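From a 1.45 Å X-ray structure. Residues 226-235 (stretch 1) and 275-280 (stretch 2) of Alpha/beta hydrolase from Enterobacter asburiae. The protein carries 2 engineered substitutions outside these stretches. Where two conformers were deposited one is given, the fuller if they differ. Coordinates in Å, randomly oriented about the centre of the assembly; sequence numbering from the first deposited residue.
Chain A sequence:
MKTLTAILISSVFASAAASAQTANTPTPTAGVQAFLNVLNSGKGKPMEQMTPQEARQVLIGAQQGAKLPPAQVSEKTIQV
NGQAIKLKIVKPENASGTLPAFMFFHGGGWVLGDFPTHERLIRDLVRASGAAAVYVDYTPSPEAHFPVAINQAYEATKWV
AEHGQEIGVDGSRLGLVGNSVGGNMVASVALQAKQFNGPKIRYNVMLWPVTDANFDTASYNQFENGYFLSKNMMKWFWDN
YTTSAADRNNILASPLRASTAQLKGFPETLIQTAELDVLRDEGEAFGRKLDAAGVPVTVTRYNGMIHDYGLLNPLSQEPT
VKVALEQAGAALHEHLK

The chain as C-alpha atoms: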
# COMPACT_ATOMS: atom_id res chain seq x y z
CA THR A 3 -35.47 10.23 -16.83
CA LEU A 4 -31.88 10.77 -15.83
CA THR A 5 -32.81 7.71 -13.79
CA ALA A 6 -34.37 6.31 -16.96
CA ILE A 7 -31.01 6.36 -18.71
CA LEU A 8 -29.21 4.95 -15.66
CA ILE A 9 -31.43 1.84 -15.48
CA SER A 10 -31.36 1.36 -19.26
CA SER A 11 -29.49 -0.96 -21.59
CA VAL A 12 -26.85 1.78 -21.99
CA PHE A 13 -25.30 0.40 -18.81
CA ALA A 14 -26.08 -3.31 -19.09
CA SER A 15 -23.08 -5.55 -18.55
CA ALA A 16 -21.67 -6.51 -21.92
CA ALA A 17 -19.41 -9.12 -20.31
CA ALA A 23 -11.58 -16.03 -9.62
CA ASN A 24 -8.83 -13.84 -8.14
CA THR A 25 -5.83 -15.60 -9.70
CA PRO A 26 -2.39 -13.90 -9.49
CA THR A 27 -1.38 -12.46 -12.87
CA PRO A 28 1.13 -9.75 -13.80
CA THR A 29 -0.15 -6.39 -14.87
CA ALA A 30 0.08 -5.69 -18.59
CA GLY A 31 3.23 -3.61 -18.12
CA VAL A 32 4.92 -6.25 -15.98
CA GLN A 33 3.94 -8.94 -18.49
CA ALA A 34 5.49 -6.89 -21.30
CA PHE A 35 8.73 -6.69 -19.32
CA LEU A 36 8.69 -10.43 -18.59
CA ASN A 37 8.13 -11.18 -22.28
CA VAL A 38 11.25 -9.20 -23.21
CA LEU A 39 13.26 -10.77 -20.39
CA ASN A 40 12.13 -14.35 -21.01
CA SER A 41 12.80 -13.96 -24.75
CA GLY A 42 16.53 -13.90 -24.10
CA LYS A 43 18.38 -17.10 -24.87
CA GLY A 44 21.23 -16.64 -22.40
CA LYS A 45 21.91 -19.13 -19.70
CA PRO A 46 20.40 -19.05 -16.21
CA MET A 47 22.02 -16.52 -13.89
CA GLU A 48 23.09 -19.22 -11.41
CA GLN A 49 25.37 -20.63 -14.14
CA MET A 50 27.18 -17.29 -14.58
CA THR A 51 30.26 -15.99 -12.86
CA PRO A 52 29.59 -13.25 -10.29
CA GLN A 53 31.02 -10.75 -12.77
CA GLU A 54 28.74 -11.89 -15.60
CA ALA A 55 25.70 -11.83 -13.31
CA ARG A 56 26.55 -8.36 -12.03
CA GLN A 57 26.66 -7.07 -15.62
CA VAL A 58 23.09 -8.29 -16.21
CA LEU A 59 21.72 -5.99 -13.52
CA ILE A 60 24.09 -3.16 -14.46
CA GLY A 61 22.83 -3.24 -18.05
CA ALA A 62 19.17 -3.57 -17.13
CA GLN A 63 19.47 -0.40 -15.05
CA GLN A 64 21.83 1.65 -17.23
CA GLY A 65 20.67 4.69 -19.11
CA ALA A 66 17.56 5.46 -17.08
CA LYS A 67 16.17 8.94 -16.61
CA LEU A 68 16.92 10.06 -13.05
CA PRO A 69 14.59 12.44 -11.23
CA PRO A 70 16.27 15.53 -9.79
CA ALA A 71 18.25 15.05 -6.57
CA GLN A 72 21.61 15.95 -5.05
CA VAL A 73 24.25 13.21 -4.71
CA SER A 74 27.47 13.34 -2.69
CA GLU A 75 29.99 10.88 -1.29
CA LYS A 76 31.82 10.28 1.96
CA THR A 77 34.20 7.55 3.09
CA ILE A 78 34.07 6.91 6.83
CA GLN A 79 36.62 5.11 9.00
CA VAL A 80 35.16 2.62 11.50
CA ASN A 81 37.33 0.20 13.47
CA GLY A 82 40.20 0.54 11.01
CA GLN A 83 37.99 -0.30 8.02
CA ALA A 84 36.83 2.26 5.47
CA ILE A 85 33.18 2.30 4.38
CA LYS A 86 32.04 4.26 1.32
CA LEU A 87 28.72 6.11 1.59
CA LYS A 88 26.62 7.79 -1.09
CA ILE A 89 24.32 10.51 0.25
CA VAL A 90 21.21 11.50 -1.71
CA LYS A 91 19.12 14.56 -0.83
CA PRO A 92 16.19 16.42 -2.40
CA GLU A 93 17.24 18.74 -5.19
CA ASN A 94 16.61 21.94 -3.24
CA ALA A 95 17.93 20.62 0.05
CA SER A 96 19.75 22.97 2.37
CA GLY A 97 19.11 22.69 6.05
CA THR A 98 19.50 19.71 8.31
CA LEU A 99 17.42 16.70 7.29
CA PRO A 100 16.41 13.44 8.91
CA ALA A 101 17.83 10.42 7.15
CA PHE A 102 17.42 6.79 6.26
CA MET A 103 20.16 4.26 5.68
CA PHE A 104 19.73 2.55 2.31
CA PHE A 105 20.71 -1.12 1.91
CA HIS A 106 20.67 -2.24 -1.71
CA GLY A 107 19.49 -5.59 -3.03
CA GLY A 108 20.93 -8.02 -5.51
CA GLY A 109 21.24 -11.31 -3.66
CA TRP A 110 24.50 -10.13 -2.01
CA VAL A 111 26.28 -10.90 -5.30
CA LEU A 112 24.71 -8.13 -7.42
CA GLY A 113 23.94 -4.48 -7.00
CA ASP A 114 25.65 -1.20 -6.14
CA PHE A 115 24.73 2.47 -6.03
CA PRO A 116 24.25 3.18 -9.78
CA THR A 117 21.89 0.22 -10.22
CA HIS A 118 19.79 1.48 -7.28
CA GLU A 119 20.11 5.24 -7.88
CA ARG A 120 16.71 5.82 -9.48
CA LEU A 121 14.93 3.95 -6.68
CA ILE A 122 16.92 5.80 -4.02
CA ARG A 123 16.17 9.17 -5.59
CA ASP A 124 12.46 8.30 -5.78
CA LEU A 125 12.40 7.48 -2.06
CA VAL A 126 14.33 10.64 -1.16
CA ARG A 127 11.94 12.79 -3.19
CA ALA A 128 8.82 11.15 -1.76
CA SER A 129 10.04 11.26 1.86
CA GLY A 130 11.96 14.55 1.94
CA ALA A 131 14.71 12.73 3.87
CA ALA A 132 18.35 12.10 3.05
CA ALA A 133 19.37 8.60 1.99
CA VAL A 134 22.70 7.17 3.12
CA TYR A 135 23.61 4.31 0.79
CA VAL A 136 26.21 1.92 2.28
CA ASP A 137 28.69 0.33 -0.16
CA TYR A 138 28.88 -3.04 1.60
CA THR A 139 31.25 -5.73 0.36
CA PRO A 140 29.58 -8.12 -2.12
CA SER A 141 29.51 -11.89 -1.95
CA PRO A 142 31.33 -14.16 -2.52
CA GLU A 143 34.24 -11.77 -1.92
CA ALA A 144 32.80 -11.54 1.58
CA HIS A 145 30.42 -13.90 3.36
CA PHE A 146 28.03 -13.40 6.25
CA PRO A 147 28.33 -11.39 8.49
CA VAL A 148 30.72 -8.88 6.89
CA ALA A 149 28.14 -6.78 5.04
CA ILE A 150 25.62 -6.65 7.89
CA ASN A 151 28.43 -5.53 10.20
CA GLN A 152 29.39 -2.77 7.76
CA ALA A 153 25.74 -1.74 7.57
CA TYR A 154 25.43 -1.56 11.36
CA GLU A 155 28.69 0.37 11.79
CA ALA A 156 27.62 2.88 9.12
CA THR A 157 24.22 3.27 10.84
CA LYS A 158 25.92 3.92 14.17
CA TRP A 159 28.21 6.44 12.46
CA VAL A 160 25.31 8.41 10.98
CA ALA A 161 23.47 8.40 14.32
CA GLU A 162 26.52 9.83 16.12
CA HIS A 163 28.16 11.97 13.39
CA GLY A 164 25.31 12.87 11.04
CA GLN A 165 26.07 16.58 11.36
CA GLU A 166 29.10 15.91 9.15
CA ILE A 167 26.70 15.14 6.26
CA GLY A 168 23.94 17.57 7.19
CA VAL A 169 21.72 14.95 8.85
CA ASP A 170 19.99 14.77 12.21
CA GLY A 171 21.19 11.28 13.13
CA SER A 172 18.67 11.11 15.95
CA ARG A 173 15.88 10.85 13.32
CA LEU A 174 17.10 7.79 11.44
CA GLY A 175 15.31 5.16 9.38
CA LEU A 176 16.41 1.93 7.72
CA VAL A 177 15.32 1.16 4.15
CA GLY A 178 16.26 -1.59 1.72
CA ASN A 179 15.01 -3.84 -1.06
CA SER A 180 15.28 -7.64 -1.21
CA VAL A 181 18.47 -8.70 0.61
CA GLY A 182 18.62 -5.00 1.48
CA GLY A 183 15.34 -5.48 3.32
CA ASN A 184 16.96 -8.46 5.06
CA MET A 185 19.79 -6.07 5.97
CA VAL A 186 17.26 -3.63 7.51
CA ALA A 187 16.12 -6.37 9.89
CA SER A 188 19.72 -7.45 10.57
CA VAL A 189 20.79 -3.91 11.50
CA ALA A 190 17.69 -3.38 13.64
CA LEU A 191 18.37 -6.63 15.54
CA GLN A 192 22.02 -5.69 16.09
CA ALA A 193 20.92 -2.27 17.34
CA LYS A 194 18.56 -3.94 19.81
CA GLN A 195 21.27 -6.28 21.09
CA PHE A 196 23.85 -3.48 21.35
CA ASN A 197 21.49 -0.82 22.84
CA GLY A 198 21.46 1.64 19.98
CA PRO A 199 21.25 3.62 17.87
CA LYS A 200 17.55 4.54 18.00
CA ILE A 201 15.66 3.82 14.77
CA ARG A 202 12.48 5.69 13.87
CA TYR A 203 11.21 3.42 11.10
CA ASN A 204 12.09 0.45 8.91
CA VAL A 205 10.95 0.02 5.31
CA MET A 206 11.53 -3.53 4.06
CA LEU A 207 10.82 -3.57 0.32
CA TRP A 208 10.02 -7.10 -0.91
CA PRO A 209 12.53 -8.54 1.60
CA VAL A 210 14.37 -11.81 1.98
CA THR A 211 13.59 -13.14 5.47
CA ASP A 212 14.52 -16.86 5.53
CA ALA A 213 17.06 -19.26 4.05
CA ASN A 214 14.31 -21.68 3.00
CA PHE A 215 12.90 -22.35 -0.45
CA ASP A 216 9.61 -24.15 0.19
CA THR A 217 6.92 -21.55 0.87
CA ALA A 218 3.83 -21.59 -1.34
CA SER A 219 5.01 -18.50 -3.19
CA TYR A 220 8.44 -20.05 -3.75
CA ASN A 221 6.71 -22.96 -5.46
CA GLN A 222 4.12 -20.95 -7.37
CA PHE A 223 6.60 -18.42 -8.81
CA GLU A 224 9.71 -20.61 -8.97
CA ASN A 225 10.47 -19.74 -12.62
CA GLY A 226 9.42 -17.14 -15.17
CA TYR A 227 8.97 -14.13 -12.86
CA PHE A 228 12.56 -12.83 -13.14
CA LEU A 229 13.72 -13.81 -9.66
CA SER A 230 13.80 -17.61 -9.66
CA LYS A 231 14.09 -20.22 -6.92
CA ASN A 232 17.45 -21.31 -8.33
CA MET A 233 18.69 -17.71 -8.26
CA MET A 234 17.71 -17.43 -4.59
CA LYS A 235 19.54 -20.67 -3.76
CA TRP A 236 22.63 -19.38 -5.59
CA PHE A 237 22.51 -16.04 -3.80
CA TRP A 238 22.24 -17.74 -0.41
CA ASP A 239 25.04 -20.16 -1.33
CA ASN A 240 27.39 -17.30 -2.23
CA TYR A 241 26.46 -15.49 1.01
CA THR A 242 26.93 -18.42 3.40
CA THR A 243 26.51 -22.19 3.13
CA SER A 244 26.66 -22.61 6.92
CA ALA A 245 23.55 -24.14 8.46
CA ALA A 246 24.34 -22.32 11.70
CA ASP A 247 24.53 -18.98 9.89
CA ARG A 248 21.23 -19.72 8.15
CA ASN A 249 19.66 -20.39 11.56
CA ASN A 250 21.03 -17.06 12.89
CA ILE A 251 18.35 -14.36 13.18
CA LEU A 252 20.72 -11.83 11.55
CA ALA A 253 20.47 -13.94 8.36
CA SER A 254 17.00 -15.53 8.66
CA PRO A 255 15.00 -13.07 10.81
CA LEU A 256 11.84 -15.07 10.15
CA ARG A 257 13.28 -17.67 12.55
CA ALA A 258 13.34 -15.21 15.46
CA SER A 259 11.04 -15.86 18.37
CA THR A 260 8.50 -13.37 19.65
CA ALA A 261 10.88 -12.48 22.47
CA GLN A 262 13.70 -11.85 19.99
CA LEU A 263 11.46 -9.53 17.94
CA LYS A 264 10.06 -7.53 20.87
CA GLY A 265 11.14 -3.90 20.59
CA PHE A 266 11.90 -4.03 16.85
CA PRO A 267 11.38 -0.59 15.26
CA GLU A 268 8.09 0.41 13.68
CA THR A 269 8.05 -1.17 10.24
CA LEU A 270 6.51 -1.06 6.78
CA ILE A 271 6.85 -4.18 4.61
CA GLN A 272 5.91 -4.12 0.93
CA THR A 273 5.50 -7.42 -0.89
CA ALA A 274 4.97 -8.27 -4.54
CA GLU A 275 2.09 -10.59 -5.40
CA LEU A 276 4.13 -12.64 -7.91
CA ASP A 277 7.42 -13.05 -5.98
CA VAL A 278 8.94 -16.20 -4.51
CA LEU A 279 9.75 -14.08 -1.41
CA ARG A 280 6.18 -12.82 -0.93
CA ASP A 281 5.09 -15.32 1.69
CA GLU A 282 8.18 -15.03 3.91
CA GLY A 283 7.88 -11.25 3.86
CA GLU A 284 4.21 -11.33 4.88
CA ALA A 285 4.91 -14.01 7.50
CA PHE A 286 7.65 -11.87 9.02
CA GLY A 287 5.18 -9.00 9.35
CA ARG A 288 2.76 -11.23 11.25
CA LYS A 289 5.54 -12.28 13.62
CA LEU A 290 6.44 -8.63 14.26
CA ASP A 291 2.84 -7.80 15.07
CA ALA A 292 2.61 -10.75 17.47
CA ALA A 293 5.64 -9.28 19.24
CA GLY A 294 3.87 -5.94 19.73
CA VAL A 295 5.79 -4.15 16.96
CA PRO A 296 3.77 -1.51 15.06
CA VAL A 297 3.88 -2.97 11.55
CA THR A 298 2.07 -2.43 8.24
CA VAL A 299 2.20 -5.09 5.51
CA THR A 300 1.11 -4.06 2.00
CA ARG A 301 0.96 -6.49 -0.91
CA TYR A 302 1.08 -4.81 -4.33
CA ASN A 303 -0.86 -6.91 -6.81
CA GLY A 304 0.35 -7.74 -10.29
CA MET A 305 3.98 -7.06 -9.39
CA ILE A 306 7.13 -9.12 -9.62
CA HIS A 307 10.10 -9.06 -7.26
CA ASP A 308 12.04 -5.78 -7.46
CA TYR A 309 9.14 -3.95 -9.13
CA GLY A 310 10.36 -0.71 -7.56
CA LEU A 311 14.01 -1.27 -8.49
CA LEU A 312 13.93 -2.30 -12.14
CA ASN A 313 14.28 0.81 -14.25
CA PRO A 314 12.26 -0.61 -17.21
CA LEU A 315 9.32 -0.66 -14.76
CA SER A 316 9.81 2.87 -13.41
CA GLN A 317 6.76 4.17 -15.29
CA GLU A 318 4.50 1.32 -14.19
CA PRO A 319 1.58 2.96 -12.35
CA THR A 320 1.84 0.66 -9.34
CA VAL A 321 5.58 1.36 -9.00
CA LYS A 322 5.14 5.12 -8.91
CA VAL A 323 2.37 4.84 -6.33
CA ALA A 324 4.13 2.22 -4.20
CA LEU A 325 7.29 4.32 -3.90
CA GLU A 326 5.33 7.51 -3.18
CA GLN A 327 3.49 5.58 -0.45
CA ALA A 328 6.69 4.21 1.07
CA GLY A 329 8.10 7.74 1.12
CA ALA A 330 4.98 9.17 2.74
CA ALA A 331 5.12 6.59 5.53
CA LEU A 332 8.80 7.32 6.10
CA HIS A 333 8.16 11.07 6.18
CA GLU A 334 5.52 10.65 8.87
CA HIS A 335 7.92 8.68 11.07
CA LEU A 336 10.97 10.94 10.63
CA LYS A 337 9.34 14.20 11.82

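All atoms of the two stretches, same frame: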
# COMPACT_ATOMS: atom_id res chain seq x y z
N GLY A 226 10.14 -17.97 -14.23
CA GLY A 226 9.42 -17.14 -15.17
C GLY A 226 9.07 -15.75 -14.70
O GLY A 226 8.55 -14.95 -15.49
N TYR A 227 9.34 -15.42 -13.43
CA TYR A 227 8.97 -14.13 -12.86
C TYR A 227 10.20 -13.32 -12.48
O TYR A 227 10.21 -12.61 -11.46
CB TYR A 227 8.01 -14.33 -11.69
CG TYR A 227 6.74 -15.03 -12.11
CD1 TYR A 227 5.64 -14.31 -12.55
CD2 TYR A 227 6.66 -16.41 -12.10
CE1 TYR A 227 4.48 -14.96 -12.94
CE2 TYR A 227 5.50 -17.07 -12.50
CZ TYR A 227 4.41 -16.33 -12.92
OH TYR A 227 3.25 -16.98 -13.32
N PHE A 228 11.22 -13.37 -13.35
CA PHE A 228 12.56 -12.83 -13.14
C PHE A 228 13.25 -13.56 -12.00
O PHE A 228 14.00 -14.52 -12.24
CB PHE A 228 12.56 -11.31 -12.95
CG PHE A 228 13.91 -10.66 -13.21
CD1 PHE A 228 15.05 -11.42 -13.41
CD2 PHE A 228 14.03 -9.28 -13.24
CE1 PHE A 228 16.29 -10.81 -13.64
CE2 PHE A 228 15.26 -8.67 -13.47
CZ PHE A 228 16.39 -9.44 -13.67
N LEU A 229 13.02 -13.16 -10.76
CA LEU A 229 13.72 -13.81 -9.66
C LEU A 229 13.24 -15.25 -9.58
O LEU A 229 12.05 -15.50 -9.36
CB LEU A 229 13.47 -13.10 -8.34
CG LEU A 229 14.08 -13.79 -7.12
CD1 LEU A 229 15.60 -13.79 -7.23
CD2 LEU A 229 13.63 -13.13 -5.83
N SER A 230 14.15 -16.21 -9.71
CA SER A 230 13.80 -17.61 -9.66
C SER A 230 14.22 -18.26 -8.34
O SER A 230 15.06 -17.74 -7.60
CB SER A 230 14.47 -18.37 -10.80
OG SER A 230 15.86 -18.43 -10.55
N LYS A 231 13.65 -19.43 -8.06
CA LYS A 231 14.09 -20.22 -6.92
C LYS A 231 15.57 -20.55 -7.02
O LYS A 231 16.30 -20.44 -6.03
CB LYS A 231 13.24 -21.49 -6.80
CG LYS A 231 13.63 -22.38 -5.62
CD LYS A 231 12.77 -23.64 -5.55
CE LYS A 231 11.37 -23.34 -5.12
NZ LYS A 231 10.59 -24.61 -4.92
N ASN A 232 16.04 -20.96 -8.20
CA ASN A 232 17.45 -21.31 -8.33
C ASN A 232 18.35 -20.10 -8.13
O ASN A 232 19.46 -20.24 -7.60
CB ASN A 232 17.72 -21.96 -9.68
CG ASN A 232 17.29 -23.40 -9.72
OD1 ASN A 232 17.05 -24.01 -8.70
ND2 ASN A 232 17.20 -23.95 -10.92
N MET A 233 17.92 -18.91 -8.55
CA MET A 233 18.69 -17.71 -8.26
C MET A 233 18.79 -17.50 -6.75
O MET A 233 19.87 -17.19 -6.23
CB MET A 233 18.05 -16.49 -8.93
CG MET A 233 18.32 -16.38 -10.44
SD MET A 233 17.16 -15.26 -11.39
CE MET A 233 17.63 -13.67 -10.71
N MET A 234 17.68 -17.63 -6.04
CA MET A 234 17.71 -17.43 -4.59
C MET A 234 18.64 -18.42 -3.91
O MET A 234 19.37 -18.06 -2.98
CB MET A 234 16.30 -17.52 -4.01
CG MET A 234 15.47 -16.23 -4.14
SD MET A 234 16.25 -14.65 -3.50
CE MET A 234 16.88 -15.26 -1.87
N LYS A 235 18.63 -19.69 -4.35
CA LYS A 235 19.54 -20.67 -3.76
C LYS A 235 20.99 -20.30 -4.02
O LYS A 235 21.85 -20.43 -3.13
CB LYS A 235 19.23 -22.06 -4.31
CG LYS A 235 17.93 -22.65 -3.79
CD LYS A 235 17.65 -24.02 -4.42
CE LYS A 235 16.40 -24.62 -3.84
NZ LYS A 235 16.10 -25.97 -4.45
N GLU A 275 2.98 -9.43 -5.32
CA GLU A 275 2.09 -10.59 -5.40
C GLU A 275 2.76 -11.78 -6.08
O GLU A 275 2.53 -12.93 -5.67
CB GLU A 275 0.79 -10.22 -6.14
CG GLU A 275 -0.18 -11.39 -6.31
CD GLU A 275 -1.39 -11.05 -7.14
OE1 GLU A 275 -1.33 -10.15 -8.01
OE2 GLU A 275 -2.43 -11.72 -6.90
N LEU A 276 3.56 -11.55 -7.11
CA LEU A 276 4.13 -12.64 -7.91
C LEU A 276 5.63 -12.72 -7.67
O LEU A 276 6.42 -12.50 -8.59
CB LEU A 276 3.79 -12.46 -9.40
CG LEU A 276 2.28 -12.50 -9.69
CD1 LEU A 276 1.73 -11.11 -9.87
CD2 LEU A 276 1.97 -13.36 -10.92
N ASP A 277 6.03 -13.03 -6.44
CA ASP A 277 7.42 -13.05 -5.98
C ASP A 277 7.59 -14.27 -5.10
O ASP A 277 6.80 -14.50 -4.19
CB ASP A 277 7.68 -11.75 -5.19
CG ASP A 277 9.11 -11.58 -4.68
OD1 ASP A 277 9.94 -12.51 -4.76
OD2 ASP A 277 9.42 -10.46 -4.20
N VAL A 278 8.63 -15.07 -5.37
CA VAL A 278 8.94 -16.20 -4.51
C VAL A 278 9.04 -15.79 -3.04
O VAL A 278 8.68 -16.56 -2.16
CB VAL A 278 10.22 -16.95 -4.95
CG1 VAL A 278 10.01 -17.62 -6.31
CG2 VAL A 278 11.43 -16.04 -4.97
N LEU A 279 9.54 -14.58 -2.76
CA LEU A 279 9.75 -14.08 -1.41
C LEU A 279 8.49 -13.53 -0.76
O LEU A 279 8.53 -13.14 0.40
CB LEU A 279 10.80 -12.97 -1.44
CG LEU A 279 12.16 -13.33 -2.04
CD1 LEU A 279 13.02 -12.09 -2.05
CD2 LEU A 279 12.81 -14.49 -1.32
N ARG A 280 7.37 -13.47 -1.48
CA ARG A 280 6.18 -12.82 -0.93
C ARG A 280 5.78 -13.40 0.42
O ARG A 280 5.58 -12.66 1.39
CB ARG A 280 5.03 -13.00 -1.92
CG ARG A 280 3.74 -12.35 -1.49
CD ARG A 280 2.61 -12.89 -2.33
NE ARG A 280 2.29 -14.27 -1.98
CZ ARG A 280 1.55 -15.08 -2.73
NH1 ARG A 280 1.08 -14.69 -3.91
NH2 ARG A 280 1.26 -16.29 -2.29
O HOH W 1 9.00 -12.16 -9.06
O HOH W 2 10.10 -14.35 -7.71

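No direct hydrogen bond joins the two stretches. They are held by apolar side chains packed against one another and by two waters that link their backbones, and together they bury about 320 Å² of surface. The residues that cover the most are V278, L276 and L229.

V278 sits at the middle of the packing. Its CA-to-CB bond points toward stretch 1, and its CG2 methyl lies 3.7 Å from CD2 of L229 and 4.1 Å from CG of M234. The other methyl, CG1, comes within 4.4 Å of the backbone N of K231, where the helix of stretch 1 begins. A beta-branched side chain suits this place because its two methyls diverge directly from CB, so a short residue can touch both the loop and the first turn of the helix.

L229 answers from the other side. With chi1 t and chi2 p, it brings CD2 not only to V278 but also to within 4.0 Å of CD1 of L279 and 3.9 Å of OD1 of D277. M234, one helical turn beyond S230, has its CA-to-CB bond also pointing toward stretch 2; its long, unbranched side chain carries SD to 4.1 Å from CD2 of L279. The CA-to-CB bond of L279 itself runs sideways, but the end of the side chain comes nearer, so that its methyls meet both L229 and M234.

L276 forms a separate patch with Y227. Its CD2 lies 3.6 Å from CE1 of the tyrosine, approaching the ring obliquely, and both residues direct CB toward the opposite stretch. The aromatic ring offers a broad carbon surface for the leucine methyl, while the tyrosine remains partly exposed. L276, L229, V278, L279 and M234 are all buried, where leucine's branched, wholly apolar end fills space without leaving a polar group unsatisfied.

Water 1 lies 2.7 Å from O of Y227 and 2.6 Å from O of L276, joining two carbonyls that could not hydrogen-bond to each other. Water 2 lies 2.8 Å from O of L229 and accepts from N of V278 at 2.9 Å, bridging an acceptor and a donor.

Local capping bonds help set the backbone on each side. OG of S230 accepts from N of M233 at 2.9 Å, a typical serine N-cap, and the helix it starts carries M234 into the contact. In stretch 2, OD1 of D277 accepts from N of L279 at 2.9 Å; the type I turn from D277 to R280 is closed by N of R280 donating to O of D277 at 3.0 Å and so positions V278 and L279.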